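Local coordinates for calmodulin, putative (Entamoeba histolytica, PDB 4OCI), which binds calcium through an EF-hand and is involved in initiating the phagocytosis of human erythrocytes by the amoeba, at residues L14-G17 against D18-Y22; S46-N49 against S50-V54; E60-T63 against S64-Q68. All coordinates share one frame; numbering follows the deposited sequence.

Interaction 1: L14-G17 against D18-Y22; sequences LFDG and DGDGY. With CA (calcium ion), chain B.
In the calcium-binding EF-hand loop that follows helix 9-15, the side chain of Asp-16 meets those of Asp-18 and Asp-20 around one calcium ion. Asp-16 divides its carboxylate between two tasks. OD1 of Asp-16 binds the calcium at 2.0 Å, while its OD2 accepts a hydrogen bond from the backbone N of Gly-21 at 2.8 Å. That N-H arrives 37° out of the carboxylate plane, and by holding the oxygen that faces away from the metal it limits rotation of the group. With chi1 at 160°, the carboxylate swings away from the backbone N of Asp-16 and into the curve of the loop.

Asp-18 and Asp-20 each offer OD1, and the carboxylate planes of Asp-16 and Asp-18 stand almost at right angles (88°). The two OD1 atoms of Asp-16 and Asp-18 come within 2.8 Å of each other, a closeness that the shared cation makes tolerable. This spacing is the EF-hand pattern: acids at loop positions 1, 3 and 5, then a main-chain oxygen at position 7, here Tyr-22 O, 2.2 Å from the calcium. Because a carbonyl is used there, the tyrosine ring can turn away, toward Arg-55 and Ser-58. Waters 1 and 2 also bind the metal, and water 1 donates to Asp-20 OD2 at 2.7 Å. Gly-19 and Gly-21 suit their bends, where phi is positive. A type I turn from Asp-16 to Gly-19 carries a weak bond, Gly-19 N to Asp-16 O at 3.4 Å. Asp-20 OD1 completes an Asx turn by accepting from Tyr-22 N at 3.2 Å. Gly-17 N donates to Glu-27 OE2, which ties the loop to helix 25-34, and Phe-15 packs on that same helix.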
loop_
_atom_site.group_PDB
_atom_site.type_symbol
_atom_site.label_atom_id
_atom_site.label_comp_id
_atom_site.label_asym_id
_atom_site.label_seq_id
_atom_site.Cartn_x
_atom_site.Cartn_y
_atom_site.Cartn_z
ATOM N N LEU A 14 -1.252 -2.178 -21.618
ATOM C CA LEU A 14 -0.003 -2.992 -21.592
ATOM C C LEU A 14 0.277 -3.558 -20.176
ATOM O O LEU A 14 0.673 -4.746 -19.983
ATOM C CB LEU A 14 1.123 -2.110 -22.079
ATOM C CG LEU A 14 2.528 -2.436 -22.497
ATOM C CD1 LEU A 14 3.063 -1.267 -23.368
ATOM C CD2 LEU A 14 3.346 -2.479 -21.291
ATOM N N PHE A 15 0.028 -2.744 -19.160
ATOM C CA PHE A 15 0.342 -3.181 -17.792
ATOM C C PHE A 15 -0.804 -3.955 -17.185
ATOM O O PHE A 15 -0.682 -4.521 -16.102
ATOM C CB PHE A 15 0.675 -1.990 -16.945
ATOM C CG PHE A 15 2.104 -1.554 -17.099
ATOM C CD1 PHE A 15 2.537 -0.955 -18.263
ATOM C CD2 PHE A 15 3.026 -1.769 -16.054
ATOM C CE1 PHE A 15 3.892 -0.553 -18.405
ATOM C CE2 PHE A 15 4.385 -1.379 -16.193
ATOM C CZ PHE A 15 4.807 -0.788 -17.349
ATOM N N ASP A 16 -1.956 -3.986 -17.866
ATOM C CA ASP A 16 -3.077 -4.773 -17.372
ATOM C C ASP A 16 -2.826 -6.197 -17.837
ATOM O O ASP A 16 -3.171 -6.574 -18.960
ATOM C CB ASP A 16 -4.397 -4.219 -17.931
ATOM C CG ASP A 16 -5.552 -5.217 -17.875
ATOM O OD1 ASP A 16 -5.662 -5.950 -16.878
ATOM O OD2 ASP A 16 -6.412 -5.193 -18.778
ATOM N N GLY A 17 -2.287 -7.024 -16.952
ATOM C CA GLY A 17 -1.698 -8.292 -17.425
ATOM C C GLY A 17 -2.711 -9.332 -17.801
ATOM O O GLY A 17 -2.435 -10.196 -18.642
ATOM N N ASP A 18 -3.912 -9.245 -17.250
ATOM C CA ASP A 18 -4.875 -10.253 -17.539
ATOM C C ASP A 18 -5.967 -9.821 -18.563
ATOM O O ASP A 18 -6.961 -10.508 -18.719
ATOM C CB ASP A 18 -5.482 -10.762 -16.242
ATOM C CG ASP A 18 -6.326 -9.685 -15.540
ATOM O OD1 ASP A 18 -6.319 -8.516 -15.955
ATOM O OD2 ASP A 18 -7.020 -10.002 -14.569
ATOM N N GLY A 19 -5.786 -8.681 -19.228
ATOM C CA GLY A 19 -6.715 -8.221 -20.281
ATOM C C GLY A 19 -8.145 -7.917 -19.882
ATOM O O GLY A 19 -9.032 -7.957 -20.741
ATOM N N ASP A 20 -8.417 -7.584 -18.612
ATOM C CA ASP A 20 -9.788 -7.292 -18.197
ATOM C C ASP A 20 -10.119 -5.828 -18.116
ATOM O O ASP A 20 -11.244 -5.495 -17.763
ATOM C CB ASP A 20 -10.167 -8.011 -16.895
ATOM C CG ASP A 20 -9.330 -7.521 -15.653
ATOM O OD1 ASP A 20 -8.351 -6.759 -15.847
ATOM O OD2 ASP A 20 -9.617 -7.950 -14.502
ATOM N N GLY A 21 -9.174 -4.948 -18.429
ATOM C CA GLY A 21 -9.364 -3.467 -18.292
ATOM C C GLY A 21 -9.172 -2.870 -16.874
ATOM O O GLY A 21 -9.635 -1.734 -16.602
ATOM N N TYR A 22 -8.525 -3.599 -15.968
ATOM C CA TYR A 22 -8.332 -3.198 -14.573
ATOM C C TYR A 22 -6.932 -3.466 -14.184
ATOM O O TYR A 22 -6.475 -4.537 -14.420
ATOM C CB TYR A 22 -9.240 -3.992 -13.588
ATOM C CG TYR A 22 -10.693 -3.576 -13.830
ATOM C CD1 TYR A 22 -11.222 -2.409 -13.266
ATOM C CD2 TYR A 22 -11.523 -4.343 -14.686
ATOM C CE1 TYR A 22 -12.539 -2.017 -13.501
ATOM C CE2 TYR A 22 -12.830 -3.928 -14.968
ATOM C CZ TYR A 22 -13.316 -2.780 -14.369
ATOM O OH TYR A 22 -14.591 -2.397 -14.625
HETATM CA CA CA B . -6.359 -6.599 -15.097
HETATM O O HOH W 1 -7.227 -7.408 -13.380
HETATM O O HOH W 2 -4.533 -7.195 -14.283
#

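Interaction 2: S46-N49 against S50-V54; sequences STYN and SNSKV
Tyr-48 and Ser-52 meet twice where helix 41-50 runs out into the following loop. The Ser-52 hydroxyl donates to Tyr-48 O at 2.8 Å, and its CB sits over one face of the tyrosine ring, 4.1 Å from the centroid, in a CH-pi contact displaced toward the rim. Serine suits this place because one short side chain serves both needs: with chi1 at 50°, OG turns back to the carbonyl while CB stays against the ring. Tyr-48 O also accepts from Asn-51 N at 3.1 Å, and the two donors reach it from opposite faces of the carbonyl plane. Alongside, Asn-51 folds back so that its ND2 donates to Thr-47 O at 2.9 Å, the acceptor lying in its amide plane.

This inner side is closely filled. Thr-47 and Asn-51 rest on Cys-65 of helix 59-71, the Thr-47 hydroxyl bonds Ala-43 O one turn back, and Tyr-48 OH bonds Leu-23 O, within the calcium loop next after Tyr-22.

The outer side is looser and wetter. Ser-50 N donates to Ser-46 O at 3.2 Å in the last regular helical bond here, while water 3 donates to Asn-49 OD1 at 3.1 Å and lies 3.0 Å from Ser-50 OG, bridging the two side chains. Asn-49 ND2 turns to Ser-42 OG of the second subunit.

The regular i to i+4 backbone donors run out here. Asn-51 ND2 supplements a weak Ser-50 N bond at Thr-47 O, and Ser-52 OG joins Asn-51 N at Tyr-48 O, so side chains as well as backbone hold the chain's exit.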
loop_
_atom_site.group_PDB
_atom_site.type_symbol
_atom_site.label_atom_id
_atom_site.label_comp_id
_atom_site.label_asym_id
_atom_site.label_seq_id
_atom_site.Cartn_x
_atom_site.Cartn_y
_atom_site.Cartn_z
ATOM N N SER A 46 -1.945 3.550 -0.968
ATOM C CA SER A 46 -3.031 4.256 -0.355
ATOM C C SER A 46 -3.949 4.922 -1.411
ATOM O O SER A 46 -5.138 4.909 -1.286
ATOM C CB SER A 46 -2.427 5.337 0.542
ATOM O OG SER A 46 -3.454 5.991 1.191
ATOM N N THR A 47 -3.377 5.549 -2.441
ATOM C CA THR A 47 -4.175 6.107 -3.550
ATOM C C THR A 47 -4.934 4.989 -4.251
ATOM O O THR A 47 -6.106 5.123 -4.559
ATOM C CB THR A 47 -3.216 6.814 -4.577
ATOM O OG1 THR A 47 -2.473 7.816 -3.864
ATOM C CG2 THR A 47 -3.960 7.442 -5.806
ATOM N N TYR A 48 -4.254 3.868 -4.491
ATOM C CA TYR A 48 -4.949 2.706 -5.102
ATOM C C TYR A 48 -6.156 2.271 -4.225
ATOM O O TYR A 48 -7.257 2.019 -4.738
ATOM C CB TYR A 48 -3.936 1.559 -5.286
ATOM C CG TYR A 48 -4.548 0.379 -5.997
ATOM C CD1 TYR A 48 -4.500 0.277 -7.371
ATOM C CD2 TYR A 48 -5.268 -0.641 -5.272
ATOM C CE1 TYR A 48 -5.105 -0.850 -8.057
ATOM C CE2 TYR A 48 -5.878 -1.741 -5.929
ATOM C CZ TYR A 48 -5.764 -1.847 -7.320
ATOM O OH TYR A 48 -6.350 -2.928 -7.962
ATOM N N ASN A 49 -5.950 2.154 -2.911
ATOM C CA ASN A 49 -6.980 1.689 -2.000
ATOM C C ASN A 49 -8.226 2.619 -2.061
ATOM O O ASN A 49 -9.364 2.172 -2.055
ATOM C CB ASN A 49 -6.435 1.613 -0.561
ATOM C CG ASN A 49 -7.464 1.140 0.392
ATOM O OD1 ASN A 49 -7.963 1.926 1.156
ATOM N ND2 ASN A 49 -7.878 -0.125 0.287
ATOM N N SER A 50 -7.998 3.907 -2.187
ATOM C CA SER A 50 -9.106 4.873 -2.205
ATOM C C SER A 50 -9.754 4.973 -3.584
ATOM O O SER A 50 -10.808 5.552 -3.732
ATOM C CB SER A 50 -8.555 6.240 -1.853
ATOM O OG SER A 50 -8.260 6.214 -0.462
ATOM N N ASN A 51 -9.122 4.458 -4.612
ATOM C CA ASN A 51 -9.643 4.706 -5.971
ATOM C C ASN A 51 -9.637 3.414 -6.777
ATOM O O ASN A 51 -9.057 3.323 -7.876
ATOM C CB ASN A 51 -8.796 5.774 -6.662
ATOM C CG ASN A 51 -8.867 7.110 -5.937
ATOM O OD1 ASN A 51 -9.828 7.866 -6.077
ATOM N ND2 ASN A 51 -7.871 7.385 -5.124
ATOM N N SER A 52 -10.161 2.361 -6.211
ATOM C CA SER A 52 -10.266 1.179 -7.028
ATOM C C SER A 52 -11.603 0.577 -6.662
ATOM O O SER A 52 -12.058 0.706 -5.529
ATOM C CB SER A 52 -9.153 0.221 -6.760
ATOM O OG SER A 52 -9.008 -0.007 -5.368
ATOM N N LYS A 53 -12.233 -0.055 -7.628
ATOM C CA LYS A 53 -13.417 -0.886 -7.357
ATOM C C LYS A 53 -12.924 -2.227 -6.909
ATOM O O LYS A 53 -11.694 -2.546 -6.958
ATOM C CB LYS A 53 -14.180 -1.111 -8.676
ATOM C CG LYS A 53 -14.394 0.149 -9.638
ATOM C CD LYS A 53 -14.879 1.442 -8.945
ATOM C CE LYS A 53 -16.418 1.488 -8.715
ATOM N NZ LYS A 53 -16.847 0.357 -7.764
ATOM N N VAL A 54 -13.875 -3.089 -6.593
ATOM C CA VAL A 54 -13.518 -4.464 -6.361
ATOM C C VAL A 54 -12.685 -5.131 -7.450
ATOM O O VAL A 54 -11.759 -5.833 -7.141
ATOM C CB VAL A 54 -14.780 -5.356 -5.975
ATOM C CG1 VAL A 54 -14.400 -6.787 -6.017
ATOM C CG2 VAL A 54 -15.249 -4.954 -4.552
HETATM O O HOH W 3 -6.841 4.724 1.667
#

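Interaction 3: E60-T63 against S64-Q68; sequences ELFT and SCFSQ. With NA (sodium ion), chain C.
Glu-60 O is gripped from two directions: the backbone N of Ser-64 donates to it at 3.2 Å, nearly straight at 173°, and a sodium ion lies 2.5 Å from it. The same ion gathers three side-chain oxygens. Thr-63 OG1 binds the sodium at 2.3 Å, Ser-64 OG at 2.5 Å, and Glu-60 OE1 more distantly at 2.7 Å. Glu-60 reaches back by a bend at chi2 (-70°), and the short hydroxyl side chains of Thr-63 and Ser-64 suit a site so close to the backbone that Glu-60 O is itself a ligand; the carboxylate would probably help balance the ion's charge.

Across the helix the chemistry is aromatic. Phe-62 and Phe-66, one turn apart, both place CG anti to the backbone N, which helps set their ring planes only 6° from parallel, yet slid so far that they barely overlap. The nearer approach is by Phe-66 CB, set over the Phe-62 ring face 4.2 Å from its centroid. Phe-66 N donates to Phe-62 O at 2.7 Å, the helical bond that links the two residues.

Both rings press on Val-32 of helix 25-34 and on Leu-35, as expected of an amphipathic helix in the four-helix packing of an EF-hand lobe.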
loop_
_atom_site.group_PDB
_atom_site.type_symbol
_atom_site.label_atom_id
_atom_site.label_comp_id
_atom_site.label_asym_id
_atom_site.label_seq_id
_atom_site.Cartn_x
_atom_site.Cartn_y
_atom_site.Cartn_z
ATOM N N GLU A 60 -10.152 5.133 -16.364
ATOM C CA GLU A 60 -10.453 6.524 -15.960
ATOM C C GLU A 60 -10.108 6.876 -14.488
ATOM O O GLU A 60 -9.657 7.993 -14.252
ATOM C CB GLU A 60 -11.895 6.963 -16.318
ATOM C CG GLU A 60 -12.046 7.245 -17.859
ATOM C CD GLU A 60 -11.283 8.568 -18.373
ATOM O OE1 GLU A 60 -10.850 9.483 -17.546
ATOM O OE2 GLU A 60 -11.121 8.700 -19.631
ATOM N N LEU A 61 -10.240 5.933 -13.541
ATOM C CA LEU A 61 -9.737 6.155 -12.173
ATOM C C LEU A 61 -8.209 6.358 -12.240
ATOM O O LEU A 61 -7.675 7.170 -11.513
ATOM C CB LEU A 61 -10.027 4.925 -11.296
ATOM C CG LEU A 61 -11.524 4.864 -10.890
ATOM C CD1 LEU A 61 -12.054 3.467 -10.348
ATOM C CD2 LEU A 61 -11.758 6.029 -9.885
ATOM N N PHE A 62 -7.517 5.564 -13.068
ATOM C CA PHE A 62 -6.056 5.672 -13.280
ATOM C C PHE A 62 -5.590 7.031 -13.753
ATOM O O PHE A 62 -4.654 7.600 -13.189
ATOM C CB PHE A 62 -5.540 4.605 -14.287
ATOM C CG PHE A 62 -4.090 4.831 -14.651
ATOM C CD1 PHE A 62 -3.078 4.509 -13.739
ATOM C CD2 PHE A 62 -3.754 5.476 -15.833
ATOM C CE1 PHE A 62 -1.737 4.786 -14.019
ATOM C CE2 PHE A 62 -2.410 5.744 -16.139
ATOM C CZ PHE A 62 -1.424 5.419 -15.214
ATOM N N THR A 63 -6.206 7.574 -14.804
ATOM C CA THR A 63 -5.806 8.899 -15.263
ATOM C C THR A 63 -6.074 9.996 -14.227
ATOM O O THR A 63 -5.227 10.869 -14.057
ATOM C CB THR A 63 -6.457 9.347 -16.579
ATOM O OG1 THR A 63 -7.884 9.436 -16.404
ATOM C CG2 THR A 63 -6.177 8.403 -17.661
ATOM N N SER A 64 -7.195 9.935 -13.517
ATOM C CA SER A 64 -7.395 10.855 -12.359
ATOM C C SER A 64 -6.339 10.718 -11.297
ATOM O O SER A 64 -5.742 11.725 -10.928
ATOM C CB SER A 64 -8.762 10.650 -11.747
ATOM O OG SER A 64 -9.709 10.855 -12.805
ATOM N N CYS A 65 -6.048 9.490 -10.864
ATOM C CA CYS A 65 -5.006 9.217 -9.824
ATOM C C CYS A 65 -3.630 9.629 -10.279
ATOM O O CYS A 65 -2.904 10.251 -9.529
ATOM C CB CYS A 65 -4.979 7.756 -9.394
ATOM S SG CYS A 65 -6.462 7.461 -8.489
ATOM N N PHE A 66 -3.301 9.312 -11.518
ATOM C CA PHE A 66 -2.004 9.596 -12.051
ATOM C C PHE A 66 -1.779 11.128 -12.103
ATOM O O PHE A 66 -0.696 11.596 -11.700
ATOM C CB PHE A 66 -1.765 8.882 -13.410
ATOM C CG PHE A 66 -0.467 9.215 -14.022
ATOM C CD1 PHE A 66 0.719 8.860 -13.367
ATOM C CD2 PHE A 66 -0.404 9.939 -15.229
ATOM C CE1 PHE A 66 1.920 9.222 -13.902
ATOM C CE2 PHE A 66 0.807 10.286 -15.790
ATOM C CZ PHE A 66 1.964 9.965 -15.139
ATOM N N SER A 67 -2.774 11.900 -12.547
ATOM C CA SER A 67 -2.687 13.364 -12.502
ATOM C C SER A 67 -2.430 13.857 -11.112
ATOM O O SER A 67 -1.655 14.785 -10.934
ATOM C CB SER A 67 -3.954 14.064 -13.002
ATOM O OG SER A 67 -4.055 13.816 -14.391
ATOM N N GLN A 68 -3.067 13.244 -10.133
ATOM C CA GLN A 68 -2.931 13.700 -8.769
ATOM C C GLN A 68 -1.612 13.295 -8.141
ATOM O O GLN A 68 -0.951 14.138 -7.535
ATOM C CB GLN A 68 -4.125 13.312 -7.948
ATOM C CG GLN A 68 -3.906 13.225 -6.458
ATOM C CD GLN A 68 -5.025 12.428 -5.780
ATOM O OE1 GLN A 68 -4.778 11.386 -5.120
ATOM N NE2 GLN A 68 -6.283 12.902 -5.962
HETATM NA NA NA C . -9.657 10.346 -15.240
#

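In the fold
All three interactions lie on the same side of the chain's centre. Interaction 1 is a surface contact, whereas interactions 2 and 3 are partly buried. Interactions 2 and 3 touch, through Thr-47 of helix 41-50 and Asn-51 and Lys-53 of the loop after it, so both that helix and its exit lean on helix 59-71. Interaction 1 stays about 5 to 6 Å from both at the nearest atoms, though Tyr-48 OH reaches Leu-23, the next residue of the same loop. Their chemistry follows their place: acidic oxygens and water around calcium in a loop, neutral side chains finishing a helix end near the second subunit, and a regular helix with sodium on one side and phenylalanines on another.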